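Local structure of CEL44C (Paenibacillus polymyxa, 2YIH) at residues 135-140 with 154-159; 18-23 with 421-426; 32-37 with 390-395; 203-208 with 245-250. The protein hydrolyses the beta-1,4-glucan backbone of xyloglucan and cellulose internally, this chain being the glycoside hydrolase family 44 part of a longer, multidomain enzyme. The protein carries 8 engineered substitutions. One frame throughout, in Å; residues are numbered along the deposited sequence.

Contact 1 of 4, residues 135-140 with 154-159; sequences WNQVVN and DNYVYV. Engineered in segment 154-159: Tyr156 (natural residue Arg). With CA (calcium ion), chain C.
Gln137 and Val139 pair with Asn155, Val157 and Val159 through an alternating ladder of backbone hydrogen bonds. Gln137 N donates to Asn155 O (2.8 Å), Val157 N to Gln137 O, Val139 N to Val157 O, and Val159 N to Val139 O (2.9 Å). This is parallel pairing at the edge of a small three-stranded sheet, inserted between the third and fourth strands of the TIM barrel; strand 115-117 flanks 135-139 on its other side. Tyr158 is the N-cap of helix 159-170, so the last rung engages that helix's first N-H.

Apolar packing differs on the two faces, where beta-branched Val138, Val139 and Val157 suit extended strands. Val139, its CG1 anti to the backbone N (chi1 172°), splits its branches: CG1 lies 3.6 Å from Tyr158 CD1, while CG2 meets CD1 of the engineered Tyr156 at 3.7 Å. Val138, on the other face, presses CG1 on CG2 of Val159, the first residue of the helix (3.5 Å, tighter than usual contact).

The Asn155 carboxamide lies between Trp135 O and the stem of Gln137; an alanine here would probably open a gap between them, while the backbone rung through Asn155 O would stay.

Metal coordination fixes the start of 154-159. Asp154 OD1 and Tyr156 O each bind calcium at 2.4 Å, with two waters, Glu56 and Asp151 completing the site. The main-chain ligand at Tyr156 does not depend on its substituted side chain.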
loop_
_atom_site.group_PDB
_atom_site.type_symbol
_atom_site.label_atom_id
_atom_site.label_comp_id
_atom_site.label_asym_id
_atom_site.label_seq_id
_atom_site.Cartn_x
_atom_site.Cartn_y
_atom_site.Cartn_z
ATOM N N TRP A 135 2.589 -28.626 10.568
ATOM C CA TRP A 135 2.158 -27.330 11.110
ATOM C C TRP A 135 2.474 -27.192 12.567
ATOM O O TRP A 135 2.361 -28.159 13.323
ATOM C CB TRP A 135 0.649 -27.092 10.914
ATOM C CG TRP A 135 0.213 -27.210 9.479
ATOM C CD1 TRP A 135 -0.425 -28.280 8.890
ATOM C CD2 TRP A 135 0.424 -26.243 8.438
ATOM N NE1 TRP A 135 -0.665 -28.012 7.557
ATOM C CE2 TRP A 135 -0.132 -26.776 7.252
ATOM C CE3 TRP A 135 1.006 -24.967 8.405
ATOM C CZ2 TRP A 135 -0.148 -26.057 6.047
ATOM C CZ3 TRP A 135 1.035 -24.274 7.211
ATOM C CH2 TRP A 135 0.476 -24.816 6.039
ATOM N N ASN A 136 2.897 -25.982 12.951
ATOM C CA ASN A 136 3.005 -25.624 14.369
ATOM C C ASN A 136 1.896 -24.647 14.698
ATOM O O ASN A 136 1.487 -23.858 13.840
ATOM C CB ASN A 136 4.365 -24.965 14.652
ATOM C CG ASN A 136 5.516 -25.931 14.519
ATOM O OD1 ASN A 136 5.364 -27.116 14.803
ATOM N ND2 ASN A 136 6.705 -25.424 14.144
ATOM N N GLN A 137 1.421 -24.694 15.941
ATOM C CA GLN A 137 0.319 -23.827 16.376
ATOM C C GLN A 137 0.863 -22.456 16.761
ATOM O O GLN A 137 1.897 -22.346 17.440
ATOM C CB GLN A 137 -0.380 -24.434 17.593
ATOM C CG GLN A 137 -1.058 -25.720 17.339
ATOM C CD GLN A 137 -1.813 -26.212 18.580
ATOM O OE1 GLN A 137 -2.280 -25.406 19.416
ATOM N NE2 GLN A 137 -1.920 -27.527 18.715
ATOM N N VAL A 138 0.135 -21.416 16.377
ATOM C CA VAL A 138 0.434 -20.032 16.832
ATOM C C VAL A 138 -0.199 -19.762 18.214
ATOM O O VAL A 138 -1.388 -20.101 18.459
ATOM C CB VAL A 138 -0.094 -19.005 15.808
ATOM C CG1 VAL A 138 0.065 -17.540 16.340
ATOM C CG2 VAL A 138 0.646 -19.141 14.458
ATOM N N VAL A 139 0.602 -19.222 19.135
ATOM C CA VAL A 139 0.082 -18.773 20.437
ATOM C C VAL A 139 0.512 -17.323 20.568
ATOM O O VAL A 139 1.690 -17.007 20.358
ATOM C CB VAL A 139 0.713 -19.639 21.578
ATOM C CG1 VAL A 139 0.379 -19.098 22.966
ATOM C CG2 VAL A 139 0.237 -21.139 21.414
ATOM N N ASN A 140 -0.442 -16.456 20.903
ATOM C CA ASN A 140 -0.167 -15.032 20.878
ATOM C C ASN A 140 0.699 -14.606 22.030
ATOM O O ASN A 140 1.662 -13.817 21.840
ATOM C CB ASN A 140 -1.469 -14.240 20.864
ATOM C CG ASN A 140 -2.181 -14.368 19.551
ATOM O OD1 ASN A 140 -1.543 -14.576 18.502
ATOM N ND2 ASN A 140 -3.494 -14.314 19.591
ATOM N N ASP A 154 9.385 -27.930 19.946
ATOM C CA ASP A 154 7.997 -28.021 20.387
ATOM C C ASP A 154 7.050 -27.744 19.218
ATOM O O ASP A 154 7.492 -27.570 18.074
ATOM C CB ASP A 154 7.718 -27.106 21.605
ATOM C CG ASP A 154 7.824 -25.630 21.276
ATOM O OD1 ASP A 154 8.003 -25.303 20.077
ATOM O OD2 ASP A 154 7.666 -24.804 22.214
ATOM N N ASN A 155 5.753 -27.716 19.496
ATOM C CA ASN A 155 4.767 -27.562 18.420
ATOM C C ASN A 155 4.192 -26.156 18.329
ATOM O O ASN A 155 3.095 -25.970 17.780
ATOM C CB ASN A 155 3.608 -28.549 18.654
ATOM C CG ASN A 155 2.796 -28.820 17.394
ATOM O OD1 ASN A 155 3.339 -28.953 16.287
ATOM N ND2 ASN A 155 1.468 -28.857 17.557
ATOM N N TYR A 156 4.931 -25.163 18.848
ATOM C CA TYR A 156 4.358 -23.828 19.041
ATOM C C TYR A 156 5.249 -22.776 18.452
ATOM O O TYR A 156 6.471 -22.915 18.502
ATOM C CB TYR A 156 4.241 -23.506 20.537
ATOM C CG TYR A 156 3.289 -24.449 21.236
ATOM C CD1 TYR A 156 1.930 -24.375 20.981
ATOM C CD2 TYR A 156 3.775 -25.460 22.077
ATOM C CE1 TYR A 156 1.044 -25.282 21.584
ATOM C CE2 TYR A 156 2.925 -26.366 22.667
ATOM C CZ TYR A 156 1.574 -26.274 22.438
ATOM O OH TYR A 156 0.716 -27.162 23.027
ATOM N N VAL A 157 4.642 -21.662 18.064
ATOM C CA VAL A 157 5.417 -20.455 17.791
ATOM C C VAL A 157 4.700 -19.353 18.558
ATOM O O VAL A 157 3.487 -19.298 18.535
ATOM C CB VAL A 157 5.439 -20.172 16.269
ATOM C CG1 VAL A 157 5.990 -18.842 15.984
ATOM C CG2 VAL A 157 6.277 -21.276 15.561
ATOM N N TYR A 158 5.440 -18.545 19.315
ATOM C CA TYR A 158 4.807 -17.563 20.188
ATOM C C TYR A 158 4.986 -16.186 19.591
ATOM O O TYR A 158 6.103 -15.751 19.391
ATOM C CB TYR A 158 5.496 -17.595 21.553
ATOM C CG TYR A 158 5.265 -18.902 22.291
ATOM C CD1 TYR A 158 4.012 -19.189 22.822
ATOM C CD2 TYR A 158 6.283 -19.875 22.391
ATOM C CE1 TYR A 158 3.772 -20.381 23.515
ATOM C CE2 TYR A 158 6.049 -21.101 23.061
ATOM C CZ TYR A 158 4.793 -21.329 23.614
ATOM O OH TYR A 158 4.572 -22.504 24.310
ATOM N N VAL A 159 3.903 -15.465 19.351
ATOM C CA VAL A 159 4.050 -14.222 18.585
ATOM C C VAL A 159 4.689 -13.152 19.460
ATOM O O VAL A 159 5.561 -12.403 18.988
ATOM C CB VAL A 159 2.723 -13.730 18.000
ATOM C CG1 VAL A 159 2.976 -12.473 17.164
ATOM C CG2 VAL A 159 2.103 -14.805 17.115
HETATM CA CA CA C . 8.745 -23.394 18.875
HETATM O O HOH W 1 8.516 -22.460 21.140
HETATM O O HOH W 2 8.661 -25.156 17.266
#

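Contact 2 of 4, residues 18-23 with 421-426; sequences KDRKPI and TSVSAQ. Unlike the reference sequence in segment 18-23: Asp19 (reference Glu).
Lys18 lies against Ser424 with its chain fully extended: CG is anti to the backbone N (chi1 -173°), and CB, CG and CD all pass close to Ser424 CB, with CD 3.6 Å from Ser424 OG. The long aliphatic stem suits the exposed surface here, where it can cover a small residue while its ammonium remains at the surface. Arg20 and Val423 run side by side in the same direction, Arg20 CG 4.0 Å from Val423 CG1, and Arg20 CB touches Thr421 CG2. Lys21 instead has CG in the crowded position between its backbone N and carbonyl carbon (chi1 55°), 3.9 Å from Ser422 CB; its NZ leads away to Asp384 and Lys382. Ile23 lays CD1 3.6 Å from Ser422 N.

Lys21 and Ser422 form an antiparallel hydrogen-bonded pair, Ser422 N to Lys21 O being 2.8 Å. Beyond it Asp19, with left-handed helical backbone angles, interrupts the strand. A water bridges Asp19 O and Ser422 OG (2.7 Å from OG); serine suits this place because its short hydroxyl can reach that water beside the break.

Strand 421-427 is thus held between strand 9-22 and strand 433-439, where Val439 meets Thr421 and Val423, in the large beta sheet; the Lys21-Asp384 salt bridge ties this end of strand 9-22 to the chain just beyond helix 367-382.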
loop_
_atom_site.group_PDB
_atom_site.type_symbol
_atom_site.label_atom_id
_atom_site.label_comp_id
_atom_site.label_asym_id
_atom_site.label_seq_id
_atom_site.Cartn_x
_atom_site.Cartn_y
_atom_site.Cartn_z
ATOM N N LYS A 18 -3.667 27.663 -0.704
ATOM C CA LYS A 18 -4.992 27.048 -0.606
ATOM C C LYS A 18 -4.920 25.525 -0.356
ATOM O O LYS A 18 -4.099 24.822 -0.987
ATOM C CB LYS A 18 -5.762 27.299 -1.898
ATOM C CG LYS A 18 -7.202 26.855 -1.841
ATOM C CD LYS A 18 -7.881 27.049 -3.200
ATOM C CE LYS A 18 -9.270 26.439 -3.148
ATOM N NZ LYS A 18 -9.890 26.394 -4.496
ATOM N N ASP A 19 -5.752 25.025 0.565
ATOM C CA ASP A 19 -5.866 23.582 0.812
ATOM C C ASP A 19 -4.530 22.908 1.124
ATOM O O ASP A 19 -4.305 21.761 0.730
ATOM C CB ASP A 19 -6.557 22.876 -0.369
ATOM C CG ASP A 19 -7.996 23.335 -0.549
ATOM O OD1 ASP A 19 -8.628 23.657 0.480
ATOM O OD2 ASP A 19 -8.490 23.357 -1.699
ATOM N N ARG A 20 -3.650 23.604 1.843
ATOM C CA ARG A 20 -2.399 22.993 2.264
ATOM C C ARG A 20 -2.710 21.797 3.162
ATOM O O ARG A 20 -3.553 21.876 4.066
ATOM C CB ARG A 20 -1.518 23.985 3.034
ATOM C CG ARG A 20 -1.048 25.166 2.202
ATOM C CD ARG A 20 -0.400 26.177 3.105
ATOM N NE ARG A 20 0.419 27.134 2.362
ATOM C CZ ARG A 20 1.164 28.069 2.953
ATOM N NH1 ARG A 20 1.195 28.130 4.276
ATOM N NH2 ARG A 20 1.883 28.923 2.233
ATOM N N LYS A 21 -2.032 20.683 2.917
ATOM C CA LYS A 21 -2.197 19.536 3.810
ATOM C C LYS A 21 -0.995 18.631 3.692
ATOM O O LYS A 21 -0.365 18.564 2.647
ATOM C CB LYS A 21 -3.484 18.757 3.502
ATOM C CG LYS A 21 -3.657 18.290 2.106
ATOM C CD LYS A 21 -5.156 17.930 1.801
ATOM C CE LYS A 21 -5.766 16.968 2.851
ATOM N NZ LYS A 21 -6.868 16.078 2.293
ATOM N N PRO A 22 -0.662 17.945 4.775
ATOM C CA PRO A 22 0.583 17.157 4.766
ATOM C C PRO A 22 0.434 15.895 3.928
ATOM O O PRO A 22 -0.633 15.263 3.925
ATOM C CB PRO A 22 0.807 16.833 6.245
ATOM C CG PRO A 22 -0.604 16.886 6.852
ATOM C CD PRO A 22 -1.332 17.968 6.088
ATOM N N ILE A 23 1.450 15.610 3.129
ATOM C CA ILE A 23 1.497 14.352 2.376
ATOM C C ILE A 23 2.333 13.378 3.192
ATOM O O ILE A 23 3.519 13.623 3.441
ATOM C CB ILE A 23 2.187 14.554 1.004
ATOM C CG1 ILE A 23 1.381 15.530 0.156
ATOM C CG2 ILE A 23 2.347 13.190 0.284
ATOM C CD1 ILE A 23 2.133 16.015 -1.128
ATOM N N THR A 421 4.080 19.054 1.369
ATOM C CA THR A 421 2.818 19.738 1.606
ATOM C C THR A 421 2.024 19.834 0.301
ATOM O O THR A 421 2.457 20.509 -0.629
ATOM C CB THR A 421 3.083 21.169 2.119
ATOM O OG1 THR A 421 3.809 21.095 3.361
ATOM C CG2 THR A 421 1.726 21.883 2.361
ATOM N N SER A 422 0.881 19.142 0.210
ATOM C CA SER A 422 0.001 19.285 -0.960
ATOM C C SER A 422 -0.573 20.687 -0.989
ATOM O O SER A 422 -0.912 21.227 0.056
ATOM C CB SER A 422 -1.165 18.283 -0.911
ATOM O OG SER A 422 -2.082 18.481 -1.979
ATOM N N VAL A 423 -0.708 21.262 -2.179
ATOM C CA VAL A 423 -1.469 22.514 -2.303
ATOM C C VAL A 423 -2.424 22.419 -3.485
ATOM O O VAL A 423 -2.310 21.523 -4.328
ATOM C CB VAL A 423 -0.531 23.750 -2.456
ATOM C CG1 VAL A 423 0.480 23.840 -1.297
ATOM C CG2 VAL A 423 0.171 23.775 -3.837
ATOM N N SER A 424 -3.411 23.313 -3.532
ATOM C CA SER A 424 -4.475 23.204 -4.519
ATOM C C SER A 424 -3.941 23.299 -5.956
ATOM O O SER A 424 -3.204 24.228 -6.314
ATOM C CB SER A 424 -5.518 24.294 -4.247
ATOM O OG SER A 424 -6.495 24.379 -5.267
ATOM N N ALA A 425 -4.340 22.326 -6.775
ATOM C CA ALA A 425 -4.058 22.358 -8.210
ATOM C C ALA A 425 -5.317 21.882 -8.924
ATOM O O ALA A 425 -5.807 20.800 -8.652
ATOM C CB ALA A 425 -2.873 21.450 -8.547
ATOM N N GLN A 426 -5.863 22.729 -9.789
ATOM C CA GLN A 426 -7.122 22.438 -10.471
ATOM C C GLN A 426 -6.861 22.511 -11.976
ATOM O O GLN A 426 -6.105 23.378 -12.440
ATOM C CB GLN A 426 -8.159 23.505 -10.109
ATOM C CG GLN A 426 -8.533 23.543 -8.623
ATOM C CD GLN A 426 -9.633 24.558 -8.360
ATOM O OE1 GLN A 426 -9.423 25.762 -8.463
ATOM N NE2 GLN A 426 -10.815 24.069 -8.077
HETATM O O HOH W 3 -4.139 20.186 -1.546
#

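Contact 3 of 4, residues 32-37 with 390-395; sequences QDLAGD and YWKLKD. With EDO (1,2-ethanediol), chain O.
Lys392 NZ, at the end of a chain that packs on Gln32 and Leu34, is gripped from several directions: it donates to Gly396 O and to a water 2.8 Å away, which in turn donates to Asp33 O, and it makes a weak bond to a 1,2-ethanediol. The bend at chi3 (77°) puts CE off the line of the extended stem. That stem is tightly packed, Lys392 CD lying 3.4 Å from Gln32 CB.

Gln32 binds the backbone of its partner. Its OE1 accepts the N-H of Lys392 at 2.9 Å, almost straight at the hydrogen (177°), although the donor stands well above the amide's carbonyl plane. The segments follow the first and last strands of the TIM barrel, 29-30 and 387-390, which are neighbours, so the contact joins two loops where the barrel closes.

The same amide turns NE2 over the centre of the Trp391 ring, 3.3 Å above its plane, with amide and ring planes 61° apart. A glutamine suits this place because one end accepts and the other rests on an aromatic face. Trp391 also touches Tyr286 of the glycan pocket, and its side chain lies about 6 Å from a bound glucose. Leu34 slides CD2 past Lys392 CG (3.7 Å) and meets Tyr390 CE2 at the ring edge (3.9 Å).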
loop_
_atom_site.group_PDB
_atom_site.type_symbol
_atom_site.label_atom_id
_atom_site.label_comp_id
_atom_site.label_asym_id
_atom_site.label_seq_id
_atom_site.Cartn_x
_atom_site.Cartn_y
_atom_site.Cartn_z
ATOM N N GLN A 32 7.305 -5.642 -2.781
ATOM C CA GLN A 32 8.588 -6.065 -3.368
ATOM C C GLN A 32 9.438 -4.850 -3.619
ATOM O O GLN A 32 8.944 -3.839 -4.139
ATOM C CB GLN A 32 8.344 -6.760 -4.718
ATOM C CG GLN A 32 7.486 -8.033 -4.598
ATOM C CD GLN A 32 6.012 -7.756 -4.757
ATOM O OE1 GLN A 32 5.554 -6.615 -4.664
ATOM N NE2 GLN A 32 5.250 -8.811 -5.043
ATOM N N ASP A 33 10.716 -4.896 -3.259
ATOM C CA ASP A 33 11.589 -3.837 -3.745
ATOM C C ASP A 33 11.633 -3.809 -5.271
ATOM O O ASP A 33 11.614 -4.861 -5.913
ATOM C CB ASP A 33 13.003 -3.989 -3.170
ATOM C CG ASP A 33 13.016 -3.869 -1.663
ATOM O OD1 ASP A 33 12.346 -2.953 -1.140
ATOM O OD2 ASP A 33 13.746 -4.644 -1.036
ATOM N N LEU A 34 11.688 -2.617 -5.854
ATOM C CA LEU A 34 11.746 -2.473 -7.326
ATOM C C LEU A 34 13.201 -2.314 -7.787
ATOM O O LEU A 34 14.056 -3.126 -7.402
ATOM C CB LEU A 34 10.815 -1.333 -7.800
ATOM C CG LEU A 34 9.343 -1.528 -7.387
ATOM C CD1 LEU A 34 8.446 -0.341 -7.824
ATOM C CD2 LEU A 34 8.768 -2.823 -7.972
ATOM N N ALA A 35 13.518 -1.262 -8.540
ATOM C CA ALA A 35 14.892 -1.120 -9.046
ATOM C C ALA A 35 15.889 -0.749 -7.968
ATOM O O ALA A 35 17.060 -1.182 -8.017
ATOM C CB ALA A 35 14.945 -0.119 -10.192
ATOM N N GLY A 36 15.421 -0.035 -6.954
ATOM C CA GLY A 36 16.274 0.321 -5.826
ATOM C C GLY A 36 16.632 1.786 -5.791
ATOM O O GLY A 36 17.266 2.250 -4.839
ATOM N N ASP A 37 16.253 2.529 -6.826
ATOM C CA ASP A 37 16.514 3.955 -6.842
ATOM C C ASP A 37 15.224 4.775 -6.840
ATOM O O ASP A 37 15.183 5.941 -7.267
ATOM C CB ASP A 37 17.451 4.350 -7.982
ATOM C CG ASP A 37 16.914 3.992 -9.355
ATOM O OD1 ASP A 37 15.880 3.306 -9.508
ATOM O OD2 ASP A 37 17.529 4.467 -10.328
ATOM N N TYR A 390 2.737 -0.506 -3.230
ATOM C CA TYR A 390 2.569 -1.186 -4.522
ATOM C C TYR A 390 2.864 -2.696 -4.388
ATOM O O TYR A 390 3.701 -3.114 -3.564
ATOM C CB TYR A 390 3.560 -0.556 -5.498
ATOM C CG TYR A 390 3.634 -1.232 -6.818
ATOM C CD1 TYR A 390 2.580 -1.143 -7.713
ATOM C CD2 TYR A 390 4.750 -2.015 -7.153
ATOM C CE1 TYR A 390 2.634 -1.782 -8.948
ATOM C CE2 TYR A 390 4.849 -2.623 -8.419
ATOM C CZ TYR A 390 3.751 -2.529 -9.281
ATOM O OH TYR A 390 3.793 -3.132 -10.511
ATOM N N TRP A 391 2.114 -3.494 -5.144
ATOM C CA TRP A 391 2.394 -4.937 -5.240
ATOM C C TRP A 391 2.709 -5.312 -6.703
ATOM O O TRP A 391 1.943 -5.004 -7.608
ATOM C CB TRP A 391 1.164 -5.727 -4.747
ATOM C CG TRP A 391 1.398 -7.183 -4.855
ATOM C CD1 TRP A 391 1.167 -7.974 -5.959
ATOM C CD2 TRP A 391 1.940 -8.036 -3.847
ATOM N NE1 TRP A 391 1.557 -9.277 -5.688
ATOM C CE2 TRP A 391 2.040 -9.338 -4.402
ATOM C CE3 TRP A 391 2.367 -7.828 -2.535
ATOM C CZ2 TRP A 391 2.527 -10.437 -3.660
ATOM C CZ3 TRP A 391 2.859 -8.925 -1.795
ATOM C CH2 TRP A 391 2.969 -10.194 -2.378
ATOM N N LYS A 392 3.811 -6.028 -6.930
ATOM C CA LYS A 392 4.143 -6.476 -8.284
ATOM C C LYS A 392 3.244 -7.654 -8.744
ATOM O O LYS A 392 3.450 -8.800 -8.308
ATOM C CB LYS A 392 5.598 -6.945 -8.327
ATOM C CG LYS A 392 6.651 -5.865 -8.029
ATOM C CD LYS A 392 8.063 -6.516 -8.114
ATOM C CE LYS A 392 8.497 -6.721 -9.576
ATOM N NZ LYS A 392 9.908 -7.320 -9.645
ATOM N N LEU A 393 2.325 -7.372 -9.668
ATOM C CA LEU A 393 1.515 -8.424 -10.287
ATOM C C LEU A 393 2.282 -9.122 -11.408
ATOM O O LEU A 393 1.909 -10.231 -11.816
ATOM C CB LEU A 393 0.206 -7.860 -10.839
ATOM C CG LEU A 393 -0.723 -7.278 -9.773
ATOM C CD1 LEU A 393 -1.900 -6.575 -10.477
ATOM C CD2 LEU A 393 -1.211 -8.340 -8.784
ATOM N N LYS A 394 3.344 -8.479 -11.894
ATOM C CA LYS A 394 4.197 -9.067 -12.934
ATOM C C LYS A 394 5.602 -9.136 -12.394
ATOM O O LYS A 394 6.104 -8.166 -11.809
ATOM C CB LYS A 394 4.208 -8.198 -14.201
ATOM C CG LYS A 394 4.602 -8.963 -15.433
ATOM C CD LYS A 394 5.488 -8.137 -16.331
ATOM C CE LYS A 394 6.224 -9.044 -17.287
ATOM N NZ LYS A 394 6.752 -10.233 -16.572
ATOM N N ASP A 395 6.253 -10.287 -12.567
ATOM C CA ASP A 395 7.618 -10.428 -12.079
ATOM C C ASP A 395 8.632 -9.736 -12.998
ATOM O O ASP A 395 8.285 -9.290 -14.100
ATOM C CB ASP A 395 7.975 -11.908 -11.886
ATOM C CG ASP A 395 7.183 -12.555 -10.741
ATOM O OD1 ASP A 395 6.965 -11.875 -9.722
ATOM O OD2 ASP A 395 6.850 -13.756 -10.832
HETATM C C1 EDO O . 12.918 -10.861 -9.791
HETATM O O1 EDO O . 13.451 -10.774 -11.113
HETATM C C2 EDO O . 11.741 -9.905 -9.679
HETATM O O2 EDO O . 10.543 -10.621 -9.998
HETATM O O HOH W 4 11.929 -5.826 -8.505
#

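Contact 4 of 4, residues 203-208 with 245-250; sequences VGAKEL and APDWDS
Asp247 swings CG between its backbone N and carbonyl carbon (chi1 63°) and keeps its carboxylate only slightly turned (chi2 -12°), which presents both oxygens to Ala205 and Lys206. OD1 accepts Ala205 N at 2.8 Å and OD2 accepts Lys206 N at 3.0 Å, each through its syn lone pair. A water joins Asp247 OD2 to Glu207 N, so a third N-H of the same helix start is served.

Helix 205-222 follows the fourth strand of the TIM barrel. Its N-cap, Gly204, has no side chain to cap with; Asp247 acts from across the contact, and Glu207 OE1 takes Gly204 N at 3.0 Å, half of a capping box. Pro246 suits the type I turn from Ala245 to Trp248, which holds Asp247 in place. Small residues let the chains close in: Ala245 CB rests 3.6 Å from Val203 O, and Ala205 CB reaches the edge of the Trp248 ring at CE3 (4.5 Å).

An alanine in place of Asp247 would probably leave the N-H groups of Ala205 and Lys206 without their acceptors and the water without its anchor. A carboxylate at the positive end of a helix dipole is likely to be stabilised in its charged form, while lending that end a compensating negative charge.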
loop_
_atom_site.group_PDB
_atom_site.type_symbol
_atom_site.label_atom_id
_atom_site.label_comp_id
_atom_site.label_asym_id
_atom_site.label_seq_id
_atom_site.Cartn_x
_atom_site.Cartn_y
_atom_site.Cartn_z
ATOM N N VAL A 203 -13.656 -17.637 7.285
ATOM C CA VAL A 203 -13.536 -16.849 8.524
ATOM C C VAL A 203 -14.875 -16.175 8.900
ATOM O O VAL A 203 -15.614 -15.660 8.028
ATOM C CB VAL A 203 -12.376 -15.779 8.390
ATOM C CG1 VAL A 203 -12.834 -14.638 7.456
ATOM C CG2 VAL A 203 -11.996 -15.207 9.775
ATOM N N GLY A 204 -15.183 -16.176 10.200
ATOM C CA GLY A 204 -16.361 -15.422 10.699
ATOM C C GLY A 204 -16.039 -13.968 10.977
ATOM O O GLY A 204 -14.858 -13.610 11.162
ATOM N N ALA A 205 -17.060 -13.108 10.948
ATOM C CA ALA A 205 -16.860 -11.696 11.322
ATOM C C ALA A 205 -16.485 -11.572 12.787
ATOM O O ALA A 205 -15.510 -10.890 13.122
ATOM C CB ALA A 205 -18.078 -10.863 11.005
ATOM N N LYS A 206 -17.217 -12.258 13.671
ATOM C CA LYS A 206 -16.869 -12.224 15.093
ATOM C C LYS A 206 -15.539 -12.921 15.334
ATOM O O LYS A 206 -14.705 -12.420 16.099
ATOM C CB LYS A 206 -17.979 -12.846 15.954
ATOM C CG LYS A 206 -17.679 -12.785 17.462
ATOM C CD LYS A 206 -18.665 -13.663 18.230
ATOM C CE LYS A 206 -18.578 -13.417 19.740
ATOM N NZ LYS A 206 -17.321 -13.938 20.325
ATOM N N GLU A 207 -15.328 -14.059 14.663
ATOM C CA GLU A 207 -14.027 -14.750 14.748
ATOM C C GLU A 207 -12.863 -13.794 14.450
ATOM O O GLU A 207 -11.851 -13.794 15.148
ATOM C CB GLU A 207 -13.962 -15.926 13.759
ATOM C CG GLU A 207 -12.592 -16.601 13.774
ATOM C CD GLU A 207 -12.411 -17.607 12.647
ATOM O OE1 GLU A 207 -13.357 -17.807 11.853
ATOM O OE2 GLU A 207 -11.306 -18.183 12.547
ATOM N N LEU A 208 -12.985 -13.075 13.343
ATOM C CA LEU A 208 -11.912 -12.169 12.913
ATOM C C LEU A 208 -11.640 -11.116 13.989
ATOM O O LEU A 208 -10.484 -10.864 14.338
ATOM C CB LEU A 208 -12.259 -11.526 11.587
ATOM C CG LEU A 208 -11.149 -10.611 11.049
ATOM C CD1 LEU A 208 -9.790 -11.332 11.001
ATOM C CD2 LEU A 208 -11.558 -10.076 9.683
ATOM N N ALA A 245 -19.334 -13.777 5.017
ATOM C CA ALA A 245 -18.979 -14.496 6.239
ATOM C C ALA A 245 -20.225 -15.227 6.765
ATOM O O ALA A 245 -21.337 -14.679 6.706
ATOM C CB ALA A 245 -18.446 -13.534 7.299
ATOM N N PRO A 246 -20.045 -16.445 7.273
ATOM C CA PRO A 246 -21.219 -17.235 7.701
ATOM C C PRO A 246 -22.079 -16.579 8.775
ATOM O O PRO A 246 -23.299 -16.808 8.800
ATOM C CB PRO A 246 -20.608 -18.543 8.222
ATOM C CG PRO A 246 -19.109 -18.302 8.295
ATOM C CD PRO A 246 -18.827 -17.273 7.245
ATOM N N ASP A 247 -21.472 -15.772 9.642
ATOM C CA ASP A 247 -22.199 -15.039 10.664
ATOM C C ASP A 247 -22.629 -13.616 10.312
ATOM O O ASP A 247 -23.155 -12.906 11.168
ATOM C CB ASP A 247 -21.458 -15.087 12.012
ATOM C CG ASP A 247 -20.094 -14.413 11.956
ATOM O OD1 ASP A 247 -19.622 -14.118 10.821
ATOM O OD2 ASP A 247 -19.552 -14.109 13.041
ATOM N N TRP A 248 -22.428 -13.185 9.067
ATOM C CA TRP A 248 -22.676 -11.777 8.728
ATOM C C TRP A 248 -24.131 -11.357 9.019
ATOM O O TRP A 248 -24.369 -10.300 9.611
ATOM C CB TRP A 248 -22.347 -11.464 7.250
ATOM C CG TRP A 248 -22.622 -10.000 6.900
ATOM C CD1 TRP A 248 -23.468 -9.528 5.938
ATOM C CD2 TRP A 248 -22.031 -8.845 7.515
ATOM N NE1 TRP A 248 -23.460 -8.149 5.932
ATOM C CE2 TRP A 248 -22.564 -7.707 6.869
ATOM C CE3 TRP A 248 -21.096 -8.665 8.543
ATOM C CZ2 TRP A 248 -22.231 -6.394 7.251
ATOM C CZ3 TRP A 248 -20.760 -7.362 8.927
ATOM C CH2 TRP A 248 -21.339 -6.245 8.285
ATOM N N ASP A 249 -25.096 -12.167 8.593
ATOM C CA ASP A 249 -26.507 -11.801 8.826
ATOM C C ASP A 249 -26.818 -11.622 10.308
ATOM O O ASP A 249 -27.584 -10.719 10.680
ATOM C CB ASP A 249 -27.450 -12.828 8.187
ATOM C CG ASP A 249 -27.582 -12.629 6.700
ATOM O OD1 ASP A 249 -27.170 -11.561 6.205
ATOM O OD2 ASP A 249 -28.022 -13.572 6.013
ATOM N N SER A 250 -26.177 -12.435 11.145
ATOM C CA SER A 250 -26.388 -12.370 12.588
ATOM C C SER A 250 -25.758 -11.152 13.270
ATOM O O SER A 250 -26.202 -10.741 14.355
ATOM C CB SER A 250 -25.934 -13.670 13.266
ATOM O OG SER A 250 -24.539 -13.684 13.520
HETATM O O HOH W 5 -17.537 -15.842 13.804
#

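In the fold
Contacts 1, 3 and 4 belong to the TIM-barrel part, whereas contact 2 lies in the large beta sheet, on the far side of the chain's centre from contact 1, with centres 47 Å apart. Contact 4 is the most buried and relies on a carboxylate at a helix start; contact 3 is a surface meeting of two loops carried by amide and lysine side chains. Contacts 1 and 2 both pair strands through backbone bonds, parallel in one and antiparallel in the other, and contact 1 alone adds a metal. Helix 205-222 links contacts 1 and 4: Ala205 begins it, and its Leu215 touches Val159. Contacts 1, 3 and 4 all nest within the chain loop closed by contact 2.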